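Local coordinates for protein succinate-semialdehyde dehydrogenase (NAD(P)(+)) (Marinobacter aquaeolei, PDB 3RH9) that probably oxidises succinate semialdehyde to succinate with NAD(P)+ as the electron acceptor, as a member of the aldehyde dehydrogenase family, at residues G18-S23 against T189-F194; V55-S60 against M206-M211; C383-E388 against I406-D411; K301-F306 against M396-T401. All coordinates share one frame; numbering follows the deposited sequence.

How the contacts relate
The four contacts form two pairs on opposite sides of the chain's centre. Contacts 1 and 2 lie at the edge of the nucleotide-binding domain, where helix 188-197 of contact 1 packs on strand 207-209 of contact 2; their centres lie 11 Å apart, and they meet where Phe194 CE1 comes 3.4 Å from Val207 CG2. Contacts 3 and 4 lie in the catalytic domain, round strand 393-399 and the helices on its two sides in the chain. Their centres are 16 Å apart and their nearest atoms about 5 Å, without touching. Between the pairs the centres stand 40 to 52 Å apart. None of the four lies at Glu256, the predicted active-site residue, which ends strand 252-256.

Contact 1: G18-S23 against T189-F194; sequences GRWKDS and TMIAFF
Trp20 reaches from a short strand to helix 188-197 and lays the outer rim of its six-membered ring against Ile191 and Phe194. The indole projects with CG opposite the carbonyl carbon (chi1 -64°), a setting that carries the ring's far end to the helix. There Trp20 CH2 sits 3.7 Å from Phe194 CB, approaching obliquely to the ring. At the ring edge, near its plane, the backbone Ile191 O lies 3.8 Å from the same Trp20 CH2. On one side of that atom, Trp20 CZ3 meets the Ile191 CG2 branch at 4.2 Å; on the other, Trp20 CZ2 comes 3.9 Å from the backbone carbon Phe194 C. The indole is also held by Tyr15, whose ring packs edge-to-face with it, and by a weak hydrogen bond from NE1 to Asp198 OD2. Past the tryptophan, the chain is tied down by Asp22 OD1 to Thr13 OG1 and by Ser23 OG to Asp50 OD1. A serine in place of Trp20 would probably leave Phe194 CB and the Ile191 methyl without their apolar cover and Asp198 without its indole partner. Across the two segments the chemistry is purely van der Waals, so the N-terminal strand is joined to this Rossmann-type helix by shape and apolar surface, with polar bonds coming from the flanks.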
# COMPACT_ATOMS: atom_id res chain seq x y z
N GLY A 18 8.90 -8.97 -27.48
CA GLY A 18 10.17 -8.88 -28.18
C GLY A 18 9.98 -8.25 -29.55
O GLY A 18 10.94 -7.81 -30.17
N ARG A 19 8.73 -8.21 -30.01
CA ARG A 19 8.42 -7.77 -31.35
C ARG A 19 7.82 -6.38 -31.35
O ARG A 19 7.04 -6.03 -30.46
CB ARG A 19 7.41 -8.71 -32.00
CG ARG A 19 7.81 -10.15 -32.02
CD ARG A 19 6.82 -10.98 -32.83
NE ARG A 19 7.31 -12.34 -32.93
CZ ARG A 19 7.27 -13.22 -31.93
NH1 ARG A 19 6.74 -12.86 -30.75
NH2 ARG A 19 7.76 -14.45 -32.09
N TRP A 20 8.18 -5.61 -32.37
CA TRP A 20 7.46 -4.39 -32.68
C TRP A 20 6.21 -4.76 -33.47
O TRP A 20 6.31 -5.11 -34.64
CB TRP A 20 8.33 -3.47 -33.52
CG TRP A 20 9.56 -2.98 -32.83
CD1 TRP A 20 10.81 -3.49 -32.94
CD2 TRP A 20 9.65 -1.86 -31.94
NE1 TRP A 20 11.69 -2.77 -32.17
CE2 TRP A 20 11.00 -1.76 -31.54
CE3 TRP A 20 8.73 -0.94 -31.44
CZ2 TRP A 20 11.46 -0.77 -30.67
CZ3 TRP A 20 9.18 0.04 -30.57
CH2 TRP A 20 10.54 0.12 -30.19
N LYS A 21 5.05 -4.69 -32.84
CA LYS A 21 3.82 -4.98 -33.57
C LYS A 21 2.59 -4.25 -33.01
O LYS A 21 2.68 -3.52 -32.00
CB LYS A 21 3.55 -6.50 -33.65
CG LYS A 21 3.20 -7.16 -32.33
CD LYS A 21 2.71 -8.61 -32.49
CE LYS A 21 2.05 -9.08 -31.17
NZ LYS A 21 1.06 -10.19 -31.27
N ASP A 22 1.45 -4.44 -33.69
CA ASP A 22 0.20 -3.85 -33.26
C ASP A 22 -0.93 -4.34 -34.16
O ASP A 22 -0.66 -4.88 -35.22
CB ASP A 22 0.29 -2.32 -33.26
CG ASP A 22 0.19 -1.72 -34.64
OD1 ASP A 22 1.22 -1.24 -35.14
OD2 ASP A 22 -0.91 -1.71 -35.23
N SER A 23 -2.17 -4.16 -33.74
CA SER A 23 -3.32 -4.58 -34.53
C SER A 23 -4.21 -3.40 -34.83
O SER A 23 -5.42 -3.56 -35.02
CB SER A 23 -4.13 -5.61 -33.76
OG SER A 23 -3.25 -6.54 -33.18
N THR A 189 8.92 9.49 -26.70
CA THR A 189 10.06 9.33 -25.84
C THR A 189 10.04 7.87 -25.44
O THR A 189 11.07 7.22 -25.33
CB THR A 189 10.01 10.26 -24.62
OG1 THR A 189 10.18 11.60 -25.07
CG2 THR A 189 11.13 9.97 -23.66
N MSE A 190 8.83 7.35 -25.24
CA MSE A 190 8.66 5.98 -24.81
C MSE A 190 9.13 5.04 -25.92
O MSE A 190 9.86 4.07 -25.68
CB MSE A 190 7.20 5.69 -24.44
CG MSE A 190 7.05 4.43 -23.60
SE MSE A 190 8.12 4.61 -21.96
CE MSE A 190 8.61 2.78 -21.69
N ILE A 191 8.71 5.34 -27.14
CA ILE A 191 9.13 4.52 -28.26
C ILE A 191 10.66 4.51 -28.36
O ILE A 191 11.27 3.45 -28.53
CB ILE A 191 8.46 4.97 -29.57
CG1 ILE A 191 6.96 4.72 -29.47
CG2 ILE A 191 9.02 4.19 -30.74
CD1 ILE A 191 6.19 5.19 -30.65
N ALA A 192 11.27 5.68 -28.21
CA ALA A 192 12.73 5.81 -28.26
C ALA A 192 13.41 4.95 -27.20
O ALA A 192 14.38 4.24 -27.48
CB ALA A 192 13.14 7.26 -28.12
N PHE A 193 12.90 5.04 -25.98
CA PHE A 193 13.34 4.19 -24.88
C PHE A 193 13.26 2.69 -25.24
O PHE A 193 14.22 1.94 -25.03
CB PHE A 193 12.52 4.51 -23.63
CG PHE A 193 13.05 3.87 -22.40
CD1 PHE A 193 14.41 3.76 -22.19
CD2 PHE A 193 12.19 3.39 -21.43
CE1 PHE A 193 14.91 3.17 -21.03
CE2 PHE A 193 12.67 2.81 -20.26
CZ PHE A 193 14.03 2.70 -20.06
N PHE A 194 12.13 2.26 -25.78
CA PHE A 194 11.98 0.86 -26.14
C PHE A 194 12.93 0.50 -27.26
O PHE A 194 13.49 -0.59 -27.27
CB PHE A 194 10.54 0.50 -26.49
CG PHE A 194 9.78 -0.03 -25.33
CD1 PHE A 194 9.66 -1.38 -25.12
CD2 PHE A 194 9.22 0.83 -24.41
CE1 PHE A 194 8.96 -1.88 -24.04
CE2 PHE A 194 8.52 0.33 -23.32
CZ PHE A 194 8.40 -1.03 -23.13

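Contact 2: V55-S60 against M206-M211; sequences VEAGQS and MVNLVM
Ala57 and Gly58, on one turn of helix 48-61, face the amide end of Asn208 in strand 207-209. This is the close part of the contact. Ala57 CB stands 4.5 Å from Asn208 CG, and the end of the asparagine side chain lies against the methyl. With chi1 at -51°, Asn208 keeps its CG beside the backbone N, which aims the amide at the Ala57-Gly58 step. At Gly58 the backbones draw near: its CA is 5.8 Å from Met206 CA. No hydrogen bond spans the two segments, so the small residues and the amide meet by van der Waals contact. The outer side of the helix is looser. Glu56 and Ser60 turn to solvent and take no part, while Gln59 leans on Asp226 in a loop. On the strand, Met206 directs its side chain away from the helix. Alternation along the strand explains the layering. Asn208 and Val210 serve the face toward helix 48-61, where Val210 and Val55 both rest on Val179; Val207 and Leu209 go the other way and touch Phe194 of helix 188-197. Strand 207-209 thus runs beside strand 178-181 as the outermost strand of the sheet within this chain, with helix 48-61 covering one face and helix 188-197 the other.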
# COMPACT_ATOMS: atom_id res chain seq x y z
N VAL A 55 0.10 -8.55 -21.93
CA VAL A 55 0.04 -9.23 -20.64
C VAL A 55 0.45 -10.70 -20.77
O VAL A 55 1.24 -11.19 -19.98
CB VAL A 55 -1.35 -9.12 -20.00
CG1 VAL A 55 -1.36 -9.82 -18.66
CG2 VAL A 55 -1.72 -7.66 -19.81
N GLU A 56 -0.07 -11.38 -21.78
CA GLU A 56 0.29 -12.78 -21.98
C GLU A 56 1.80 -12.93 -22.15
O GLU A 56 2.39 -13.88 -21.64
CB GLU A 56 -0.44 -13.38 -23.18
CG GLU A 56 -1.95 -13.35 -23.07
CD GLU A 56 -2.66 -13.58 -24.42
OE1 GLU A 56 -2.01 -13.42 -25.50
OE2 GLU A 56 -3.87 -13.91 -24.40
N ALA A 57 2.41 -11.97 -22.83
CA ALA A 57 3.85 -12.00 -23.05
C ALA A 57 4.55 -11.86 -21.72
O ALA A 57 5.45 -12.65 -21.39
CB ALA A 57 4.27 -10.88 -23.96
N GLY A 58 4.13 -10.86 -20.96
CA GLY A 58 4.71 -10.61 -19.67
C GLY A 58 4.58 -11.80 -18.76
O GLY A 58 5.50 -12.15 -18.04
N GLN A 59 3.41 -12.43 -18.81
CA GLN A 59 3.11 -13.55 -17.92
C GLN A 59 4.05 -14.68 -18.26
O GLN A 59 4.43 -15.48 -17.43
CB GLN A 59 1.65 -14.00 -18.08
CG GLN A 59 1.23 -15.12 -17.14
CD GLN A 59 1.41 -14.77 -15.66
OE1 GLN A 59 1.75 -15.63 -14.85
NE2 GLN A 59 1.17 -13.51 -15.30
N SER A 60 4.44 -14.71 -19.52
CA SER A 60 5.24 -15.79 -20.07
C SER A 60 6.71 -15.56 -19.71
O SER A 60 7.52 -16.47 -19.75
CB SER A 60 5.01 -15.85 -21.58
OG SER A 60 6.03 -16.57 -22.23
N MSE A 206 9.81 -9.18 -20.93
CA MSE A 206 10.12 -8.44 -19.71
C MSE A 206 9.60 -7.01 -19.75
O MSE A 206 9.17 -6.46 -18.73
CB MSE A 206 11.61 -8.42 -19.41
CG MSE A 206 12.09 -9.66 -18.73
SE MSE A 206 11.36 -9.99 -16.92
CE MSE A 206 11.59 -8.20 -16.16
N VAL A 207 9.65 -6.40 -20.93
CA VAL A 207 9.08 -5.08 -21.13
C VAL A 207 8.15 -5.12 -22.33
O VAL A 207 8.41 -5.84 -23.29
CB VAL A 207 10.15 -4.03 -21.34
CG1 VAL A 207 11.13 -4.05 -20.18
CG2 VAL A 207 10.87 -4.29 -22.62
N ASN A 208 7.06 -4.37 -22.25
CA ASN A 208 6.04 -4.32 -23.30
C ASN A 208 5.42 -2.93 -23.35
O ASN A 208 5.19 -2.31 -22.31
CB ASN A 208 4.95 -5.35 -23.06
CG ASN A 208 5.50 -6.73 -22.81
OD1 ASN A 208 5.80 -7.10 -21.67
ND2 ASN A 208 5.62 -7.51 -23.86
N LEU A 209 5.16 -2.45 -24.56
CA LEU A 209 4.66 -1.10 -24.78
C LEU A 209 3.29 -1.12 -25.44
O LEU A 209 3.10 -1.72 -26.49
CB LEU A 209 5.67 -0.31 -25.61
CG LEU A 209 5.30 1.12 -26.06
CD1 LEU A 209 4.74 1.95 -24.91
CD2 LEU A 209 6.51 1.81 -26.73
N VAL A 210 2.32 -0.48 -24.81
CA VAL A 210 1.00 -0.32 -25.40
C VAL A 210 0.64 1.16 -25.45
O VAL A 210 1.05 1.93 -24.58
CB VAL A 210 -0.03 -1.09 -24.59
CG1 VAL A 210 0.21 -2.58 -24.73
CG2 VAL A 210 0.05 -0.68 -23.15
N MSE A 211 -0.07 1.57 -26.50
CA MSE A 211 -0.45 2.97 -26.67
C MSE A 211 -1.79 3.07 -27.31
O MSE A 211 -2.21 2.18 -28.03
CB MSE A 211 0.54 3.68 -27.55
CG MSE A 211 1.90 3.09 -27.42
SE MSE A 211 3.23 4.09 -28.39
CE MSE A 211 4.13 4.86 -26.86

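Contact 3: C383-E388 against I406-D411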
# COMPACT_ATOMS: atom_id res chain seq x y z
N CYS A 383 -8.27 30.64 -6.69
CA CYS A 383 -8.16 29.37 -7.38
C CYS A 383 -6.78 28.76 -7.34
O CYS A 383 -6.63 27.56 -7.08
CB CYS A 383 -8.56 29.55 -8.83
SG CYS A 383 -10.26 29.90 -8.95
N CYS A 384 -5.77 29.58 -7.64
CA CYS A 384 -4.41 29.08 -7.77
C CYS A 384 -3.92 28.61 -6.42
O CYS A 384 -2.94 27.88 -6.33
CB CYS A 384 -3.50 30.16 -8.36
SG CYS A 384 -3.25 31.62 -7.31
N TYR A 385 -4.61 29.02 -5.36
CA TYR A 385 -4.29 28.60 -4.01
C TYR A 385 -5.00 27.30 -3.73
O TYR A 385 -4.51 26.46 -2.99
CB TYR A 385 -4.75 29.66 -3.02
CG TYR A 385 -4.38 29.41 -1.58
CD1 TYR A 385 -5.10 28.50 -0.80
CD2 TYR A 385 -3.33 30.10 -0.98
CE1 TYR A 385 -4.77 28.28 0.53
CE2 TYR A 385 -2.99 29.89 0.35
CZ TYR A 385 -3.71 28.98 1.11
OH TYR A 385 -3.38 28.77 2.44
N GLN A 386 -6.18 27.13 -4.31
CA GLN A 386 -6.99 25.96 -4.05
C GLN A 386 -6.63 24.80 -4.99
O GLN A 386 -6.74 23.62 -4.62
CB GLN A 386 -8.46 26.31 -4.18
CG GLN A 386 -8.96 27.28 -3.15
CD GLN A 386 -10.19 28.03 -3.62
OE1 GLN A 386 -10.77 28.82 -2.87
NE2 GLN A 386 -10.60 27.79 -4.87
N GLU A 387 -6.19 25.14 -6.20
CA GLU A 387 -5.90 24.15 -7.22
C GLU A 387 -4.42 24.19 -7.54
O GLU A 387 -3.75 25.18 -7.29
CB GLU A 387 -6.66 24.49 -8.50
CG GLU A 387 -8.08 24.98 -8.28
CD GLU A 387 -8.79 25.33 -9.59
OE1 GLU A 387 -8.32 24.88 -10.66
OE2 GLU A 387 -9.81 26.04 -9.55
N GLU A 388 -3.89 23.11 -8.10
CA GLU A 388 -2.53 23.18 -8.60
C GLU A 388 -2.55 23.74 -10.02
O GLU A 388 -3.39 23.38 -10.84
CB GLU A 388 -1.77 21.86 -8.44
CG GLU A 388 -1.95 20.82 -9.50
CD GLU A 388 -1.02 19.62 -9.28
OE1 GLU A 388 0.13 19.81 -8.80
OE2 GLU A 388 -1.44 18.48 -9.58
N ILE A 406 2.29 26.62 8.92
CA ILE A 406 2.22 25.16 8.86
C ILE A 406 0.77 24.71 8.63
O ILE A 406 0.51 23.86 7.79
CB ILE A 406 2.78 24.49 10.12
CG1 ILE A 406 4.30 24.50 10.09
CG2 ILE A 406 2.24 23.07 10.24
CD1 ILE A 406 4.93 24.14 11.42
N ASP A 407 -0.18 25.30 9.36
CA ASP A 407 -1.57 24.97 9.09
C ASP A 407 -1.92 25.39 7.66
O ASP A 407 -2.67 24.71 6.97
CB ASP A 407 -2.52 25.62 10.10
CG ASP A 407 -2.44 24.96 11.48
OD1 ASP A 407 -1.87 23.85 11.59
OD2 ASP A 407 -2.94 25.55 12.46
N ALA A 408 -1.34 26.50 7.22
CA ALA A 408 -1.65 27.02 5.91
C ALA A 408 -1.15 26.05 4.85
O ALA A 408 -1.84 25.78 3.87
CB ALA A 408 -1.04 28.38 5.73
N GLY A 409 0.05 25.52 5.06
CA GLY A 409 0.65 24.58 4.13
C GLY A 409 -0.12 23.28 4.04
O GLY A 409 -0.16 22.63 2.99
N ASN A 410 -0.74 22.89 5.15
CA ASN A 410 -1.47 21.63 5.20
C ASN A 410 -2.90 21.80 4.72
O ASN A 410 -3.66 20.83 4.67
CB ASN A 410 -1.45 21.05 6.61
CG ASN A 410 -0.10 20.51 7.01
OD1 ASN A 410 0.26 20.51 8.19
ND2 ASN A 410 0.66 20.03 6.04
N ASP A 411 -3.26 23.02 4.37
CA ASP A 411 -4.64 23.35 4.04
C ASP A 411 -4.95 22.94 2.59
O ASP A 411 -5.15 23.78 1.71
CB ASP A 411 -4.86 24.84 4.27
CG ASP A 411 -6.24 25.29 3.85
OD1 ASP A 411 -7.21 24.53 4.06
OD2 ASP A 411 -6.34 26.41 3.30
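Tyr385 crosses from helix 383-386 to the end of helix 402-409, meeting Asp411 and Ala408. Helix 402-409 is the connection of a beta-alpha-beta unit in the catalytic domain of the aldehyde dehydrogenase fold, linking parallel strands 393-399 and 417-421, so the tyrosine joins the short helix before that unit to the far end of its helix. Tyr385 buries the most surface here. Its CG lies anti to the backbone N (chi1 -175°), which swings the ring out from the helix and carries the hydroxyl across. Asp411, just past the helix end, meets the ring at its edge: OD2 lies close to the ring plane, 3.7 Å from Tyr385 CE1. The two side chains cross at nearly a right angle, and the carboxylate plane is turned 50° from the ring. Asp411 OD2 also has a long, weak ion pair with Arg380. Arg295 contributes from outside: it makes a cation-pi contact with the Tyr385 ring and donates to Gly409 O. The arginine's positive charge and the acid at the ring's edge probably favour each other's placement. Ala408 supplies both backbone and methyl. Its carbonyl O accepts Asp411 N at 3.1 Å and a weak bond from Arg295 NH1, and comes within 3.7 Å of Tyr385 OH. Beside that carbonyl, Ala408 CB stands 4.1 Å from Tyr385 OH.

Contact 4: K301-F306 against M396-T401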
# COMPACT_ATOMS: atom_id res chain seq x y z
N LYS A 301 7.76 40.52 6.72
CA LYS A 301 8.92 41.41 6.87
C LYS A 301 9.85 41.36 5.67
O LYS A 301 10.66 42.26 5.49
CB LYS A 301 9.69 41.10 8.17
CG LYS A 301 8.87 41.31 9.43
CD LYS A 301 9.76 41.33 10.68
CE LYS A 301 9.00 41.88 11.91
NZ LYS A 301 8.12 40.85 12.52
N VAL A 302 9.70 40.33 4.84
CA VAL A 302 10.60 40.13 3.70
C VAL A 302 9.86 39.96 2.37
O VAL A 302 10.48 39.72 1.32
CB VAL A 302 11.55 38.93 3.95
CG1 VAL A 302 12.51 39.25 5.11
CG2 VAL A 302 10.73 37.66 4.26
N ALA A 303 8.55 40.12 2.40
CA ALA A 303 7.72 39.97 1.20
C ALA A 303 8.13 40.88 0.05
O ALA A 303 8.34 40.41 -1.07
CB ALA A 303 6.24 40.18 1.54
N ASP A 304 8.24 42.18 0.33
CA ASP A 304 8.59 43.18 -0.68
C ASP A 304 9.95 42.93 -1.30
O ASP A 304 10.10 42.91 -2.53
CB ASP A 304 8.56 44.57 -0.07
CG ASP A 304 7.16 45.13 0.02
OD1 ASP A 304 6.34 44.72 -0.84
OD2 ASP A 304 6.90 45.96 0.92
N ALA A 305 10.95 42.77 -0.44
CA ALA A 305 12.29 42.47 -0.90
C ALA A 305 12.27 41.16 -1.68
O ALA A 305 12.97 41.00 -2.68
CB ALA A 305 13.24 42.39 0.27
N PHE A 306 11.46 40.21 -1.22
CA PHE A 306 11.45 38.92 -1.88
C PHE A 306 10.87 38.98 -3.30
O PHE A 306 11.42 38.39 -4.22
CB PHE A 306 10.77 37.83 -1.03
CG PHE A 306 11.00 36.43 -1.55
CD1 PHE A 306 12.27 35.88 -1.57
CD2 PHE A 306 9.95 35.68 -2.05
CE1 PHE A 306 12.50 34.61 -2.06
CE2 PHE A 306 10.17 34.40 -2.54
CZ PHE A 306 11.45 33.87 -2.54
N MSE A 396 2.09 34.57 -4.51
CA MSE A 396 2.70 34.88 -3.22
C MSE A 396 1.67 35.22 -2.15
O MSE A 396 0.88 36.16 -2.30
CB MSE A 396 3.67 36.03 -3.38
CG MSE A 396 4.79 35.78 -4.38
SE MSE A 396 6.19 37.12 -4.11
CE MSE A 396 7.08 37.08 -5.82
N ALA A 397 1.68 34.45 -1.07
CA ALA A 397 0.76 34.66 0.05
C ALA A 397 1.58 35.10 1.23
O ALA A 397 2.70 34.64 1.39
CB ALA A 397 0.05 33.38 0.39
N LEU A 398 1.05 35.98 2.07
CA LEU A 398 1.83 36.43 3.21
C LEU A 398 1.55 35.60 4.45
O LEU A 398 0.53 34.92 4.52
CB LEU A 398 1.56 37.91 3.51
CG LEU A 398 1.85 38.88 2.36
CD1 LEU A 398 1.67 40.30 2.85
CD2 LEU A 398 3.25 38.66 1.81
N PHE A 399 2.46 35.64 5.41
CA PHE A 399 2.22 35.05 6.73
C PHE A 399 3.12 35.66 7.83
O PHE A 399 4.14 36.29 7.54
CB PHE A 399 2.40 33.53 6.68
CG PHE A 399 3.83 33.08 6.70
CD1 PHE A 399 4.57 33.05 5.54
CD2 PHE A 399 4.43 32.69 7.88
CE1 PHE A 399 5.89 32.64 5.56
CE2 PHE A 399 5.74 32.28 7.91
CZ PHE A 399 6.48 32.26 6.75
N ARG A 400 2.73 35.44 9.09
CA ARG A 400 3.55 35.87 10.23
C ARG A 400 4.17 34.70 11.01
O ARG A 400 5.39 34.54 11.04
CB ARG A 400 2.74 36.75 11.20
CG ARG A 400 1.82 37.77 10.56
CD ARG A 400 2.48 39.11 10.44
NE ARG A 400 2.89 39.64 11.74
CZ ARG A 400 3.71 40.68 11.89
NH1 ARG A 400 4.17 41.31 10.82
NH2 ARG A 400 4.06 41.09 13.10
N THR A 401 3.33 33.89 11.65
CA THR A 401 3.82 32.89 12.60
C THR A 401 4.15 31.52 12.02
O THR A 401 3.62 31.12 10.99
CB THR A 401 2.81 32.65 13.73
OG1 THR A 401 1.75 31.82 13.25
CG2 THR A 401 2.25 33.96 14.22
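Arg400 NH1 forms a salt bridge with Glu300 OE1, while the other end of the guanidinium, NH2, faces Lys301 NZ at 4.1 Å. The arginine chain bends at chi2 and chi3 and the lysine at chi4, and the two side chains cross at nearly a right angle near the surface. Two like charges so close would probably disfavour each other, and Glu300 is likely to offset part of that cost. The backbone of Arg400 is gripped too, its N bonding to Glu404 OE1. Further along, the contact turns apolar. Ala303, in the first turn of helix 303-316, directs its buried CB at the strand, where CD2 of the exposed Leu398 meets it at 3.4 Å. Inside, Phe306 CD2 lies 4.5 Å from the selenium of Met396, SE. Phe306 continues inward onto Ala274, Ala275 and Leu278 of helix 271-283, and Met396 onto Val374 and Gln376 of the adjacent strand. A helix packed against a strand of a largely parallel sheet, with Phe306 and Met396 inside and the charged pair at the surface, is typical of the layered alpha/beta catalytic domain of aldehyde dehydrogenases.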